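Side-chain contacts in NleG5-1 effector (Enterobacteria phage YYZ-2008, PDB 5VGC), which probably works as a bacterial effector with ubiquitin-protein transferase activity and binds calcium ions: residues A[7-12]-A[19-24]; A[156-159]-A[163-166]. The protein carries 1 engineered substitution. One frame throughout, in Å; residues are numbered along the deposited sequence.

Contact 1 (A[7-12]-A[19-24])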
# COMPACT_ATOMS: atom_id res chain seq x y z
N THR A 7 22.35 -1.15 -35.30
CA THR A 7 23.73 -0.74 -35.64
C THR A 7 23.77 0.64 -36.33
O THR A 7 24.56 1.49 -35.91
CB THR A 7 24.47 -1.80 -36.50
OG1 THR A 7 24.14 -3.12 -36.05
CG2 THR A 7 25.98 -1.58 -36.42
N PRO A 8 22.90 0.86 -37.36
CA PRO A 8 22.70 2.21 -37.91
C PRO A 8 22.72 3.37 -36.89
O PRO A 8 23.31 4.42 -37.18
CB PRO A 8 21.31 2.12 -38.55
CG PRO A 8 21.10 0.68 -38.87
CD PRO A 8 22.15 -0.13 -38.16
N TYR A 9 22.10 3.18 -35.73
CA TYR A 9 21.99 4.22 -34.71
C TYR A 9 23.12 4.20 -33.67
O TYR A 9 23.08 5.01 -32.74
CB TYR A 9 20.61 4.14 -34.03
CG TYR A 9 19.45 4.14 -34.99
CD1 TYR A 9 18.91 2.94 -35.48
CD2 TYR A 9 18.87 5.33 -35.42
CE1 TYR A 9 17.85 2.93 -36.36
CE2 TYR A 9 17.80 5.33 -36.31
CZ TYR A 9 17.28 4.13 -36.77
OH TYR A 9 16.22 4.11 -37.65
N ILE A 10 24.11 3.32 -33.83
CA ILE A 10 25.23 3.22 -32.89
C ILE A 10 26.08 4.50 -32.92
O ILE A 10 26.10 5.21 -33.93
CB ILE A 10 26.11 1.97 -33.19
CG1 ILE A 10 26.96 1.59 -31.97
CG2 ILE A 10 27.01 2.19 -34.41
CD1 ILE A 10 27.69 0.27 -32.13
N LEU A 11 26.76 4.79 -31.81
CA LEU A 11 27.65 5.95 -31.71
C LEU A 11 28.93 5.56 -30.97
O LEU A 11 28.88 4.75 -30.06
CB LEU A 11 26.97 7.09 -30.96
CG LEU A 11 25.81 7.78 -31.67
CD1 LEU A 11 25.10 8.72 -30.69
CD2 LEU A 11 26.28 8.51 -32.92
N PRO A 12 30.07 6.17 -31.36
CA PRO A 12 31.36 5.74 -30.83
C PRO A 12 31.74 6.48 -29.55
O PRO A 12 31.46 7.68 -29.41
CB PRO A 12 32.32 6.12 -31.95
CG PRO A 12 31.73 7.35 -32.55
CD PRO A 12 30.24 7.31 -32.28
N ASP A 19 19.04 9.25 -31.96
CA ASP A 19 17.58 9.42 -31.95
C ASP A 19 16.87 8.45 -32.92
O ASP A 19 16.77 8.71 -34.12
CB ASP A 19 17.22 10.89 -32.27
CG ASP A 19 15.79 11.28 -31.86
OD1 ASP A 19 14.98 10.39 -31.50
OD2 ASP A 19 15.48 12.49 -31.92
N ILE A 20 16.39 7.33 -32.36
CA ILE A 20 15.64 6.31 -33.11
C ILE A 20 14.21 6.82 -33.45
O ILE A 20 13.59 7.48 -32.61
CB ILE A 20 15.57 4.99 -32.29
CG1 ILE A 20 16.96 4.36 -32.14
CG2 ILE A 20 14.64 3.94 -32.93
CD1 ILE A 20 17.03 3.26 -31.11
N PRO A 21 13.70 6.50 -34.67
CA PRO A 21 12.33 6.94 -35.02
C PRO A 21 11.23 6.03 -34.46
O PRO A 21 11.31 4.81 -34.59
CB PRO A 21 12.34 6.92 -36.55
CG PRO A 21 13.38 5.92 -36.93
CD PRO A 21 14.37 5.84 -35.80
N GLN A 22 10.21 6.64 -33.86
CA GLN A 22 9.18 5.93 -33.09
C GLN A 22 8.65 4.66 -33.78
O GLN A 22 8.54 3.61 -33.13
CB GLN A 22 8.03 6.88 -32.72
CG GLN A 22 6.92 6.31 -31.84
CD GLN A 22 7.45 5.56 -30.63
OE1 GLN A 22 8.38 6.02 -29.96
NE2 GLN A 22 6.87 4.40 -30.35
N GLU A 23 8.33 4.76 -35.07
CA GLU A 23 7.80 3.61 -35.82
C GLU A 23 8.70 2.37 -35.73
O GLU A 23 8.19 1.24 -35.66
CB GLU A 23 7.49 3.95 -37.30
CG GLU A 23 8.62 4.54 -38.12
CD GLU A 23 8.37 5.98 -38.53
OE1 GLU A 23 8.50 6.88 -37.67
OE2 GLU A 23 8.05 6.22 -39.72
N THR A 24 10.03 2.58 -35.70
CA THR A 24 10.97 1.48 -35.47
C THR A 24 10.80 0.87 -34.06
O THR A 24 10.82 -0.36 -33.90
CB THR A 24 12.44 1.93 -35.67
OG1 THR A 24 12.58 2.53 -36.96
CG2 THR A 24 13.41 0.77 -35.56
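The ring of Y9 takes I20 over one face, with CG1 of I20 standing 3.8 Å above the ring plane and displaced from the middle toward the rim. This is a CH-pi contact, I20 CG1 being 4.0 Å from the centroid of the Y9 ring and 20° off its normal. The two side chains run at about a right angle, and the nearest ring atom to I20 CG1 is Y9 CG. P21 and the backbone O of D19 approach the same ring obliquely. P21 gives its CD methylene to the far half of the ring, 3.5 Å from CE2 of Y9, and the phenol oxygen lies beside the same CD, with CG of P21 3.4 Å from Y9 OH. Further on, OG1 of T24 lies 4.0 Å from OH of Y9, too long for a hydrogen bond. No hydrogen bond joins the two segments, so the contact rests on van der Waals packing of one tyrosine against an isoleucine and a proline. Y9 has CG anti to its carbonyl carbon (chi1 -52°), which sends the ring out from the short 3-10 turn 7-9 toward I20 and P21. That turn is closed by I10 N to T7 O, and T7 OG1 is hydrogen-bonded to G42 O, just past strand 37-41. A backbone hydrogen bond also joins Y9 and S18. Across the contact P21 is the N-cap residue of helix 22-34, and its O takes the hydrogen bond of T24 N; I20 leans on L25 of that helix, so the tyrosine lies against its N-terminal end at the protein surface.

Contact 2 (A[156-159]-A[163-166])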
# COMPACT_ATOMS: atom_id res chain seq x y z
N MET A 156 -4.95 -19.20 21.09
CA MET A 156 -5.12 -17.97 20.29
C MET A 156 -6.58 -17.69 20.01
O MET A 156 -7.34 -18.60 19.65
CB MET A 156 -4.36 -18.04 18.96
CG MET A 156 -4.41 -16.75 18.15
SD MET A 156 -3.56 -16.87 16.57
CE MET A 156 -1.98 -16.25 17.03
N ARG A 157 -6.96 -16.42 20.16
CA ARG A 157 -8.33 -16.00 19.91
C ARG A 157 -8.68 -16.11 18.42
O ARG A 157 -7.81 -15.92 17.57
CB ARG A 157 -8.55 -14.57 20.39
CG ARG A 157 -8.53 -14.50 21.90
CD ARG A 157 -8.21 -13.12 22.42
NE ARG A 157 -9.34 -12.22 22.28
CZ ARG A 157 -9.29 -10.92 22.50
NH1 ARG A 157 -8.15 -10.33 22.86
NH2 ARG A 157 -10.40 -10.22 22.35
N ASN A 158 -9.95 -16.42 18.14
CA ASN A 158 -10.43 -16.58 16.77
C ASN A 158 -10.37 -15.31 15.93
O ASN A 158 -10.33 -15.38 14.71
CB ASN A 158 -11.86 -17.14 16.75
CG ASN A 158 -11.90 -18.61 17.07
OD1 ASN A 158 -10.92 -19.18 17.60
ND2 ASN A 158 -13.04 -19.25 16.76
N SER A 159 -10.37 -14.15 16.59
CA SER A 159 -10.24 -12.86 15.92
C SER A 159 -9.86 -11.77 16.94
O SER A 159 -9.79 -12.03 18.13
CB SER A 159 -11.54 -12.51 15.20
OG SER A 159 -12.54 -12.08 16.13
N ASN A 163 -14.26 -13.77 21.94
CA ASN A 163 -14.12 -14.40 23.26
C ASN A 163 -13.71 -15.87 23.20
O ASN A 163 -13.49 -16.49 24.24
CB ASN A 163 -15.38 -14.17 24.05
CG ASN A 163 -15.58 -12.70 24.42
OD1 ASN A 163 -14.63 -12.01 24.74
ND2 ASN A 163 -16.80 -12.24 24.38
N VAL A 164 -13.58 -16.43 21.99
CA VAL A 164 -13.30 -17.85 21.79
C VAL A 164 -11.86 -18.01 21.30
O VAL A 164 -11.40 -17.27 20.39
CB VAL A 164 -14.32 -18.44 20.78
CG1 VAL A 164 -13.85 -19.77 20.18
CG2 VAL A 164 -15.69 -18.57 21.41
N CYS A 165 -11.15 -18.95 21.90
CA CYS A 165 -9.81 -19.27 21.44
C CYS A 165 -9.65 -20.73 21.14
O CYS A 165 -10.45 -21.58 21.56
CB CYS A 165 -8.74 -18.82 22.43
SG CYS A 165 -9.19 -19.03 24.13
N MET A 166 -8.60 -21.00 20.37
CA MET A 166 -8.26 -22.36 20.01
C MET A 166 -6.83 -22.64 20.36
O MET A 166 -6.01 -21.72 20.49
CB MET A 166 -8.55 -22.59 18.54
CG MET A 166 -10.05 -22.55 18.26
SD MET A 166 -10.57 -23.58 16.88
CE MET A 166 -9.91 -22.71 15.48
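Three backbone hydrogen bonds tie residues 156-158 to 164-166. M156 N gives to M166 O at 2.8 Å, and M166 N gives back to M156 O over the same length, making M156 and M166 an antiparallel hydrogen-bonded pair. The first arrives nearly along the C=O axis; the second donor is tilted 31° from the carbonyl plane. Two residues further toward the turn, N158 N donates to V164 O, again at 2.8 Å and with an N-H...O angle of 160°. R157 and C165 form the non-hydrogen-bonded pair in between, their CA atoms 3.9 Å apart, and CA of R157 adds a C-H...O contact to V164 O. This is the turn end of the beta hairpin of strands 152-157 and 164-169, in a family of the RING clan. Both strands have further neighbours: R157 bonds through its backbone to M194, and C165 to F210. Among the side chains, N158 does most of the reaching across. With CG anti to its carbonyl carbon (chi1 -75°), its amide extends over residues 164-166, ND2 lying 3.6 Å from V164 CG1 and OD1 3.5 Å from M166 CG. N158 and M166 cross at about a right angle, and both rest on L185. M156 and M166 point to the same face of the sheet. The side chains of R157 and C165 diverge. That of R157 runs toward the turn, where NE bonds to S162 O, and NH1 bonds to S193 O.

In the fold
The two contacts sit on opposite sides of the chain's centre, about 65 Å between centres and about 52 Å between nearest atoms, and share no helix, strand or sheet. Contact 1 comes first along the sequence: it closes a loop at the N-terminal end, onto the start of helix 22-34, beside the turn between strands 37-41 and 44-50. Contact 2 opens much later, within the six-stranded antiparallel sheet. Between them run helices 68-85, 92-102 and 111-125. Each contact therefore belongs to its own end of an elongated molecule, one in an N-terminal surface loop, the other in a hairpin of the part that falls in the RING-clan NleG family.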